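Long-range contact in UDP-N-Acetylglucosamine 2-Epimerase (Thermus thermophilus, PDB 1V4V), which probably interconverts UDP-N-acetylglucosamine and UDP-N-acetylmannosamine by epimerisation at C2 of the sugar: residues D93-H98 and E114-G119. Sequence-based numbering, arbitrary orientation.
Sequences DYVLVH and EGIPVG
The carbonyl oxygen of V95 takes the amide of G119 at 2.7 Å (N to O), with an N-H...O angle of 160°, and the CA of V118 adds a CA-H...O contact to the same oxygen. V95 N donates to P117 O at 2.9 Å and V97 N to G119 O, completing a parallel ladder in which V95 pairs with V118 and L96 with G119. The Y94 ring, its CG anti to the backbone N (chi1 -151°), swings back over the partner. P117 O stands 3.9 Å above the plane of this ring over one face, offset toward the rim. Y94 CE2 meets P117 CB at 3.6 Å. Y94 CE1 comes obliquely within 3.5 Å of G119 N, a packing contact. A CB on G119 would clash with L96 CD2 and crowd that ring. With Y94 OH hydrogen-bonded to D148, an alanine here would probably open a gap beside P117 and G119 and leave D148 without this partner. On the face carrying the V95 and V118 side chains, V95 CG2 also meets I116 CG2 (3.5 Å) from the loop before the strand, and V95 and V118 both pack on A111 of helix 102-113. Together, strand 94-98, that helix and strand 118-121 form a beta-alpha-beta crossover within the Rossmann-like N-terminal domain of a GT-B fold.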
loop_
_atom_site.group_PDB
_atom_site.type_symbol
_atom_site.label_atom_id
_atom_site.label_comp_id
_atom_site.label_asym_id
_atom_site.label_seq_id
_atom_site.Cartn_x
_atom_site.Cartn_y
_atom_site.Cartn_z
ATOM N N ASP A 93 10.854 -1.601 -17.585
ATOM C CA ASP A 93 10.889 -0.149 -17.463
ATOM C C ASP A 93 9.578 0.309 -16.838
ATOM O O ASP A 93 9.441 1.455 -16.397
ATOM C CB ASP A 93 11.059 0.512 -18.833
ATOM C CG ASP A 93 12.440 0.290 -19.417
ATOM O OD1 ASP A 93 12.582 -0.552 -20.328
ATOM O OD2 ASP A 93 13.383 0.959 -18.949
ATOM N N TYR A 94 8.612 -0.604 -16.802
ATOM C CA TYR A 94 7.307 -0.316 -16.227
ATOM C C TYR A 94 6.644 -1.648 -15.904
ATOM O O TYR A 94 6.851 -2.638 -16.603
ATOM C CB TYR A 94 6.448 0.477 -17.223
ATOM C CG TYR A 94 5.437 1.390 -16.567
ATOM C CD1 TYR A 94 4.217 0.902 -16.095
ATOM C CD2 TYR A 94 5.725 2.739 -16.368
ATOM C CE1 TYR A 94 3.316 1.741 -15.436
ATOM C CE2 TYR A 94 4.836 3.577 -15.718
ATOM C CZ TYR A 94 3.636 3.074 -15.253
ATOM O OH TYR A 94 2.779 3.919 -14.597
ATOM N N VAL A 95 5.862 -1.670 -14.833
ATOM C CA VAL A 95 5.173 -2.884 -14.428
ATOM C C VAL A 95 3.683 -2.623 -14.266
ATOM O O VAL A 95 3.278 -1.622 -13.686
ATOM C CB VAL A 95 5.717 -3.420 -13.087
ATOM C CG1 VAL A 95 4.983 -4.710 -12.708
ATOM C CG2 VAL A 95 7.210 -3.687 -13.199
ATOM N N LEU A 96 2.870 -3.529 -14.791
ATOM C CA LEU A 96 1.427 -3.401 -14.671
ATOM C C LEU A 96 0.898 -4.579 -13.868
ATOM O O LEU A 96 1.263 -5.723 -14.118
ATOM C CB LEU A 96 0.762 -3.387 -16.056
ATOM C CG LEU A 96 1.018 -2.182 -16.968
ATOM C CD1 LEU A 96 0.285 -2.375 -18.289
ATOM C CD2 LEU A 96 0.549 -0.906 -16.293
ATOM N N VAL A 97 0.071 -4.290 -12.870
ATOM C CA VAL A 97 -0.527 -5.349 -12.076
ATOM C C VAL A 97 -2.024 -5.121 -12.091
ATOM O O VAL A 97 -2.497 -4.044 -12.459
ATOM C CB VAL A 97 0.003 -5.382 -10.609
ATOM C CG1 VAL A 97 1.484 -5.778 -10.598
ATOM C CG2 VAL A 97 -0.194 -4.036 -9.937
ATOM N N HIS A 98 -2.765 -6.145 -11.698
ATOM C CA HIS A 98 -4.214 -6.084 -11.692
ATOM C C HIS A 98 -4.745 -6.867 -10.505
ATOM O O HIS A 98 -4.187 -7.895 -10.127
ATOM C CB HIS A 98 -4.762 -6.714 -12.976
ATOM C CG HIS A 98 -6.258 -6.772 -13.033
ATOM N ND1 HIS A 98 -7.015 -5.822 -13.683
ATOM C CD2 HIS A 98 -7.138 -7.643 -12.485
ATOM C CE1 HIS A 98 -8.297 -6.104 -13.531
ATOM N NE2 HIS A 98 -8.399 -7.202 -12.807
ATOM N N GLU A 114 12.827 -2.148 -6.620
ATOM C CA GLU A 114 13.822 -2.213 -7.685
ATOM C C GLU A 114 13.826 -0.915 -8.485
ATOM O O GLU A 114 14.549 -0.782 -9.473
ATOM C CB GLU A 114 13.534 -3.403 -8.604
ATOM C CG GLU A 114 13.724 -4.749 -7.922
ATOM C CD GLU A 114 15.133 -4.930 -7.370
ATOM O OE1 GLU A 114 15.302 -5.705 -6.406
ATOM O OE2 GLU A 114 16.075 -4.303 -7.903
ATOM N N GLY A 115 13.008 0.038 -8.050
ATOM C CA GLY A 115 12.927 1.329 -8.712
ATOM C C GLY A 115 12.170 1.340 -10.030
ATOM O O GLY A 115 12.407 2.205 -10.870
ATOM N N ILE A 116 11.260 0.389 -10.215
ATOM C CA ILE A 116 10.484 0.306 -11.452
ATOM C C ILE A 116 9.070 0.841 -11.226
ATOM O O ILE A 116 8.366 0.390 -10.318
ATOM C CB ILE A 116 10.387 -1.156 -11.941
ATOM C CG1 ILE A 116 11.788 -1.772 -12.024
ATOM C CG2 ILE A 116 9.697 -1.204 -13.314
ATOM C CD1 ILE A 116 11.797 -3.275 -12.160
ATOM N N PRO A 117 8.639 1.819 -12.042
ATOM C CA PRO A 117 7.297 2.401 -11.910
ATOM C C PRO A 117 6.245 1.312 -12.049
ATOM O O PRO A 117 6.416 0.380 -12.831
ATOM C CB PRO A 117 7.222 3.396 -13.069
ATOM C CG PRO A 117 8.648 3.734 -13.339
ATOM C CD PRO A 117 9.367 2.426 -13.171
ATOM N N VAL A 118 5.156 1.448 -11.299
ATOM C CA VAL A 118 4.078 0.466 -11.321
ATOM C C VAL A 118 2.736 1.084 -11.687
ATOM O O VAL A 118 2.398 2.178 -11.233
ATOM C CB VAL A 118 3.922 -0.208 -9.934
ATOM C CG1 VAL A 118 2.693 -1.117 -9.920
ATOM C CG2 VAL A 118 5.167 -0.995 -9.604
ATOM N N GLY A 119 1.975 0.365 -12.505
ATOM C CA GLY A 119 0.654 0.827 -12.898
ATOM C C GLY A 119 -0.341 -0.202 -12.390
ATOM O O GLY A 119 -0.072 -1.401 -12.458
#